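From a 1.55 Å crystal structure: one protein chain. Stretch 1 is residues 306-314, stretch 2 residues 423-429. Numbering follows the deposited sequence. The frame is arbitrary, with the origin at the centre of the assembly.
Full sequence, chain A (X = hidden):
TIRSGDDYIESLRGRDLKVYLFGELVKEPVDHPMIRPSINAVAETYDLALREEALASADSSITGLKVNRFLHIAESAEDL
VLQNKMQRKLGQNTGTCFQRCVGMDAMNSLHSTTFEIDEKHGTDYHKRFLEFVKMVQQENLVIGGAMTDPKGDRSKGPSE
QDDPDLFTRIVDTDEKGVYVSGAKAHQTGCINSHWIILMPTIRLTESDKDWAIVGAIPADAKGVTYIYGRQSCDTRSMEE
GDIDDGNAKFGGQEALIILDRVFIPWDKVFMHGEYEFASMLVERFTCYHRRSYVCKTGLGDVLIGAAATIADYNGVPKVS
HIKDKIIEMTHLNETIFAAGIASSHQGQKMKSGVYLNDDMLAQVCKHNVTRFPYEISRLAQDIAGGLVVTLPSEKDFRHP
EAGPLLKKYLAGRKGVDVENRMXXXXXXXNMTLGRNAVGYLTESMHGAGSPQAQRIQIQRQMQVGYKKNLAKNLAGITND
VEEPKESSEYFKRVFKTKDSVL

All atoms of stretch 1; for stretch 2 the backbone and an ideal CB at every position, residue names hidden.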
ATOM      1  N   ALA A 306       5.379  -8.840 -21.434  1.00 11.72           N
ATOM      2  CA  ALA A 306       4.979 -10.225 -21.307  1.00 11.64           C
ATOM      3  C   ALA A 306       3.543 -10.335 -20.811  1.00 11.69           C
ATOM      4  O   ALA A 306       2.780 -11.151 -21.340  1.00 12.79           O
ATOM      5  CB  ALA A 306       5.919 -10.947 -20.423  1.00 11.62           C
ATOM      6  N   ALA A 307       3.178  -9.521 -19.806  1.00 11.93           N
ATOM      7  CA  ALA A 307       1.823  -9.558 -19.276  1.00 11.93           C
ATOM      8  C   ALA A 307       0.822  -9.159 -20.388  1.00 11.82           C
ATOM      9  O   ALA A 307      -0.236  -9.757 -20.564  1.00 12.43           O
ATOM     10  CB  ALA A 307       1.763  -8.623 -18.095  1.00 12.94           C
ATOM     11  N   ALA A 308       1.142  -8.120 -21.179  1.00 12.75           N
ATOM     12  CA  ALA A 308       0.256  -7.664 -22.253  1.00 13.21           C
ATOM     13  C   ALA A 308       0.120  -8.747 -23.317  1.00 12.98           C
ATOM     14  O   ALA A 308      -0.956  -8.928 -23.900  1.00 14.43           O
ATOM     15  CB  ALA A 308       0.731  -6.360 -22.849  1.00 14.13           C
ATOM     16  N   THR A 309       1.238  -9.447 -23.579  1.00 12.86           N
ATOM     17  CA  THR A 309       1.204 -10.526 -24.559  1.00 12.70           C
ATOM     18  C   THR A 309       0.292 -11.663 -24.106  1.00 12.74           C
ATOM     19  O   THR A 309      -0.497 -12.146 -24.914  1.00 13.29           O
ATOM     20  CB  THR A 309       2.602 -11.001 -24.894  1.00 13.74           C
ATOM     21  OG1 THR A 309       3.382  -9.937 -25.440  1.00 14.20           O
ATOM     22  CG2 THR A 309       2.581 -12.183 -25.832  1.00 13.24           C
ATOM     23  N   ILE A 310       0.458 -12.145 -22.868  1.00 11.88           N
ATOM     24  CA  ILE A 310      -0.397 -13.250 -22.422  1.00 13.41           C
ATOM     25  C   ILE A 310      -1.879 -12.840 -22.411  1.00 12.66           C
ATOM     26  O   ILE A 310      -2.756 -13.634 -22.748  1.00 14.23           O
ATOM     27  CB  ILE A 310       0.101 -13.889 -21.111  1.00 13.22           C
ATOM     28  CG1 ILE A 310      -0.644 -15.167 -20.781  1.00 13.14           C
ATOM     29  CG2 ILE A 310      -0.002 -12.932 -19.924  1.00 13.81           C
ATOM     30  CD1 ILE A 310      -0.575 -16.265 -21.820  1.00 13.95           C
ATOM     31  N   ALA A 311      -2.204 -11.603 -22.035  1.00 12.44           N
ATOM     32  CA  ALA A 311      -3.580 -11.117 -22.074  1.00 13.55           C
ATOM     33  C   ALA A 311      -4.149 -11.217 -23.491  1.00 13.28           C
ATOM     34  O   ALA A 311      -5.280 -11.673 -23.700  1.00 15.00           O
ATOM     35  CB  ALA A 311      -3.711  -9.707 -21.539  1.00 13.95           C
ATOM     36  N   ASP A 312      -3.341 -10.817 -24.484  1.00 14.19           N
ATOM     37  CA  ASP A 312      -3.690 -10.924 -25.891  1.00 14.78           C
ATOM     38  C   ASP A 312      -3.945 -12.376 -26.292  1.00 14.66           C
ATOM     39  O   ASP A 312      -5.019 -12.700 -26.822  1.00 15.20           O
ATOM     40  CB  ASP A 312      -2.558 -10.277 -26.670  1.00 16.03           C
ATOM     41  CG  ASP A 312      -2.592 -10.413 -28.168  1.00 20.96           C
ATOM     42  OD1 ASP A 312      -3.490 -11.086 -28.639  1.00 26.43           O
ATOM     43  OD2 ASP A 312      -1.682  -9.853 -28.841  1.00 24.79           O
ATOM     44  N   TYR A 313      -3.013 -13.267 -25.935  1.00 14.43           N
ATOM     45  CA  TYR A 313      -3.135 -14.679 -26.288  1.00 13.11           C
ATOM     46  C   TYR A 313      -4.354 -15.330 -25.621  1.00 13.97           C
ATOM     47  O   TYR A 313      -4.921 -16.301 -26.158  1.00 16.41           O
ATOM     48  CB  TYR A 313      -1.851 -15.379 -25.856  1.00 13.49           C
ATOM     49  CG  TYR A 313      -0.599 -15.072 -26.669  1.00 13.86           C
ATOM     50  CD1 TYR A 313      -0.658 -14.432 -27.910  1.00 14.52           C
ATOM     51  CD2 TYR A 313       0.632 -15.564 -26.248  1.00 14.68           C
ATOM     52  CE1 TYR A 313       0.493 -14.231 -28.642  1.00 14.39           C
ATOM     53  CE2 TYR A 313       1.770 -15.403 -27.011  1.00 14.72           C
ATOM     54  CZ  TYR A 313       1.689 -14.779 -28.232  1.00 15.69           C
ATOM     55  OH  TYR A 313       2.855 -14.602 -28.944  1.00 17.34           O
ATOM     56  N   ASN A 314      -4.692 -14.848 -24.405  1.00 13.43           N
ATOM     57  CA  ASN A 314      -5.830 -15.356 -23.670  1.00 13.62           C
ATOM     58  C   ASN A 314      -7.150 -14.849 -24.204  1.00 14.58           C
ATOM     59  O   ASN A 314      -8.182 -15.348 -23.762  1.00 16.39           O
ATOM     60  CB  ASN A 314      -5.760 -15.100 -22.168  1.00 13.60           C
ATOM     61  CG  ASN A 314      -4.682 -15.863 -21.448  1.00 14.68           C
ATOM     62  OD1 ASN A 314      -4.209 -16.898 -21.923  1.00 16.78           O
ATOM     63  ND2 ASN A 314      -4.347 -15.414 -20.242  1.00 15.38           N
ATOM     64  N   UNK A 423       5.749 -20.161 -24.355  1.00 13.36           N
ATOM     65  CA  UNK A 423       6.980 -19.413 -24.205  1.00 13.41           C
ATOM     66  C   UNK A 423       6.773 -18.155 -23.351  1.00 12.47           C
ATOM     67  O   UNK A 423       7.609 -17.817 -22.520  1.00 14.11           O
ATOM     68  CB  UNK A 423       7.532 -19.036 -25.581  1.00 13.41           C
ATOM     69  N   UNK A 424       5.667 -17.434 -23.584  1.00 12.74           N
ATOM     70  CA  UNK A 424       5.477 -16.183 -22.862  1.00 12.79           C
ATOM     71  C   UNK A 424       5.183 -16.486 -21.379  1.00 12.20           C
ATOM     72  O   UNK A 424       5.668 -15.793 -20.493  1.00 12.50           O
ATOM     73  CB  UNK A 424       4.344 -15.367 -23.488  1.00 12.79           C
ATOM     74  N   UNK A 425       4.424 -17.542 -21.087  1.00 12.08           N
ATOM     75  CA  UNK A 425       4.203 -17.954 -19.707  1.00 11.82           C
ATOM     76  C   UNK A 425       5.511 -18.298 -18.991  1.00 11.87           C
ATOM     77  O   UNK A 425       5.727 -17.881 -17.844  1.00 13.14           O
ATOM     78  CB  UNK A 425       3.258 -19.156 -19.668  1.00 11.82           C
ATOM     79  N   UNK A 426       6.385 -19.034 -19.679  1.00 12.51           N
ATOM     80  CA  UNK A 426       7.708 -19.361 -19.117  1.00 12.19           C
ATOM     81  C   UNK A 426       8.525 -18.095 -18.845  1.00 11.91           C
ATOM     82  O   UNK A 426       9.262 -18.033 -17.879  1.00 12.40           O
ATOM     83  CB  UNK A 426       8.477 -20.281 -20.068  1.00 12.19           C
ATOM     84  N   UNK A 427       8.451 -17.088 -19.737  1.00 11.68           N
ATOM     85  CA  UNK A 427       9.139 -15.833 -19.499  1.00 12.91           C
ATOM     86  C   UNK A 427       8.671 -15.189 -18.187  1.00 12.28           C
ATOM     87  O   UNK A 427       9.500 -14.742 -17.358  1.00 12.49           O
ATOM     88  CB  UNK A 427       8.913 -14.878 -20.673  1.00 12.91           C
ATOM     89  N   UNK A 428       7.350 -15.137 -17.996  1.00 11.39           N
ATOM     90  CA  UNK A 428       6.786 -14.572 -16.763  1.00 12.03           C
ATOM     91  C   UNK A 428       7.248 -15.371 -15.544  1.00 11.30           C
ATOM     92  O   UNK A 428       7.675 -14.782 -14.552  1.00 11.91           O
ATOM     93  CB  UNK A 428       5.258 -14.552 -16.831  1.00 12.03           C
ATOM     94  N   UNK A 429       7.194 -16.702 -15.620  1.00 12.04           N
ATOM     95  CA  UNK A 429       7.687 -17.541 -14.532  1.00 11.63           C
ATOM     96  C   UNK A 429       9.159 -17.242 -14.216  1.00 11.91           C
ATOM     97  O   UNK A 429       9.564 -17.087 -13.073  1.00 13.73           O
ATOM     98  CB  UNK A 429       7.516 -19.019 -14.890  1.00 11.63           C
TER

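The two stretches are helices whose axes come within 9.5 Å of each other and whose N-to-C directions differ by 145°, so they run roughly antiparallel. Stretch 1 presents Ala 306, Thr 309, Ile 310 and Tyr 313 to its neighbour, a surface that is largely apolar.

Position 423 has helical backbone angles and a CA-to-CB bond that points sideways. No atom of stretch 1 lies within 5.5 Å of the ideal CB, so this surface sets no limit on size or charge, and many residues would suit. The deposited residue is Arg 423; its side chain leads away from stretch 1, and its guanidinium finds hydrogen bonds elsewhere in the structure.

Position 424 is the centre of the contact. Its CA-to-CB bond points toward stretch 1, and the ideal CB lies 4.3 Å from Thr 309 CG2 and 4.4 Å from Tyr 313 CE2. Methyl groups and an aromatic ring offer dispersion contacts here. The carbonyl of Ala 306 is already the acceptor for the backbone N of Ile 310, one turn on, so a donor is not required. A medium-sized aliphatic chain fits best: valine, leucine, isoleucine or methionine are all plausible. The residue is Ile 424, with chi1 near t, and it enters the hole formed by Ala 306, Thr 309, Ile 310 and Tyr 313. Its CG1 lies 3.9 Å from Thr 309 CG2, while its CG2 lies 3.9 Å from both Ile 310 CD1 and Tyr 313 CD2. Beta-branching thus lets one residue touch several walls of the hole.

At position 425 the CA-to-CB bond points sideways, and the ideal CB is 5.3 Å from Ile 310 CD1. A short chain would leave that methyl untouched from this side; a longer apolar one, such as leucine or methionine, could bend back to it. Leu 425 does so, its CD2 coming 3.9 Å from Ile 310 CD1.

Position 426 is out of reach of stretch 1, so its choice is free here. Arg 426 turns to its own helix, where its NH1 donates to an acceptor at position 429.

Position 427 points toward stretch 1, but the ideal CB stands 4.9 Å from the small Ala 306 CB, its nearest neighbour there. An aliphatic chain could make a modest contact. Leu 427 brings CD2 to 4.3 Å from Ala 306 CB.

Position 428, one helical turn after 424, again points toward stretch 1. Its ideal CB is 5.1 Å from Ala 306 CB, leaving room that a chain of some length can use; leucine, isoleucine or methionine would suit. Ile 428 has chi1 m and chi2 t. Its CG1 packs 3.7 Å from Ala 306 CB, and its CD1 extends to 3.8 Å from Ile 310 CG2.

Position 429 is out of reach, and stretch 1 offers no preference. Glu 429 accepts the hydrogen bond from Arg 426, three residues earlier, with Arg 426 NH1 2.9 Å from Glu 429 OE1 in a salt bridge, a spacing that places both chains on the same side of the helix.

Stretch 2 (423-429) RILRLIE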
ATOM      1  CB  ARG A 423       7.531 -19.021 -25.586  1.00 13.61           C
ATOM      2  CG  ARG A 423       8.223 -20.161 -26.300  1.00 14.59           C
ATOM      3  CD  ARG A 423       8.555 -19.797 -27.742  1.00 16.24           C
ATOM      4  NE  ARG A 423       9.329 -20.807 -28.447  1.00 18.20           N
ATOM      5  CZ  ARG A 423      10.595 -21.089 -28.215  1.00 18.35           C
ATOM      6  NH1 ARG A 423      11.345 -20.294 -27.478  1.00 16.78           N
ATOM      7  NH2 ARG A 423      11.143 -22.116 -28.838  1.00 21.32           N
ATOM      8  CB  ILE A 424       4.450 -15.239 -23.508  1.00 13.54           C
ATOM      9  CG1 ILE A 424       4.748 -13.803 -23.071  1.00 14.72           C
ATOM     10  CG2 ILE A 424       3.014 -15.656 -23.220  1.00 13.39           C
ATOM     11  CD1 ILE A 424       5.956 -13.208 -23.772  1.00 14.10           C
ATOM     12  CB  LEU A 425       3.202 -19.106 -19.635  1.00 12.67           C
ATOM     13  CG  LEU A 425       1.751 -18.769 -20.004  1.00 14.42           C
ATOM     14  CD1 LEU A 425       0.983 -20.007 -20.337  1.00 14.68           C
ATOM     15  CD2 LEU A 425       1.095 -18.050 -18.845  1.00 14.41           C
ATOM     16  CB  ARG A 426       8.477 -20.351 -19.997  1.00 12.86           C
ATOM     17  CG  ARG A 426       7.862 -21.750 -19.917  1.00 12.88           C
ATOM     18  CD  ARG A 426       8.015 -22.347 -18.536  1.00 13.13           C
ATOM     19  NE  ARG A 426       7.733 -23.775 -18.594  1.00 13.48           N
ATOM     20  CZ  ARG A 426       7.035 -24.452 -17.649  1.00 14.38           C
ATOM     21  NH1 ARG A 426       6.855 -23.901 -16.472  1.00 16.72           N
ATOM     22  NH2 ARG A 426       6.630 -25.690 -17.894  1.00 16.24           N
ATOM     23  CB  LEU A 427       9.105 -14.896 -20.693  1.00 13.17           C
ATOM     24  CG  LEU A 427       9.869 -13.590 -20.507  1.00 13.65           C
ATOM     25  CD1 LEU A 427      11.355 -13.804 -20.289  1.00 14.74           C
ATOM     26  CD2 LEU A 427       9.617 -12.685 -21.689  1.00 14.25           C
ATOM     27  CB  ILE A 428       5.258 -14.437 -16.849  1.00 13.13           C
ATOM     28  CG1 ILE A 428       4.871 -13.484 -17.967  1.00 13.73           C
ATOM     29  CG2 ILE A 428       4.713 -13.939 -15.517  1.00 12.99           C
ATOM     30  CD1 ILE A 428       3.384 -13.451 -18.294  1.00 15.10           C
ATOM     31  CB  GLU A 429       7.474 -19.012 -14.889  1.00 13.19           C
ATOM     32  CG  GLU A 429       7.818 -19.979 -13.767  1.00 15.91           C
ATOM     33  CD  GLU A 429       8.065 -21.447 -14.182  1.00 17.22           C
ATOM     34  OE1 GLU A 429       8.330 -21.696 -15.390  1.00 19.24           O
ATOM     35  OE2 GLU A 429       7.992 -22.363 -13.318  1.00 21.22           O
TER
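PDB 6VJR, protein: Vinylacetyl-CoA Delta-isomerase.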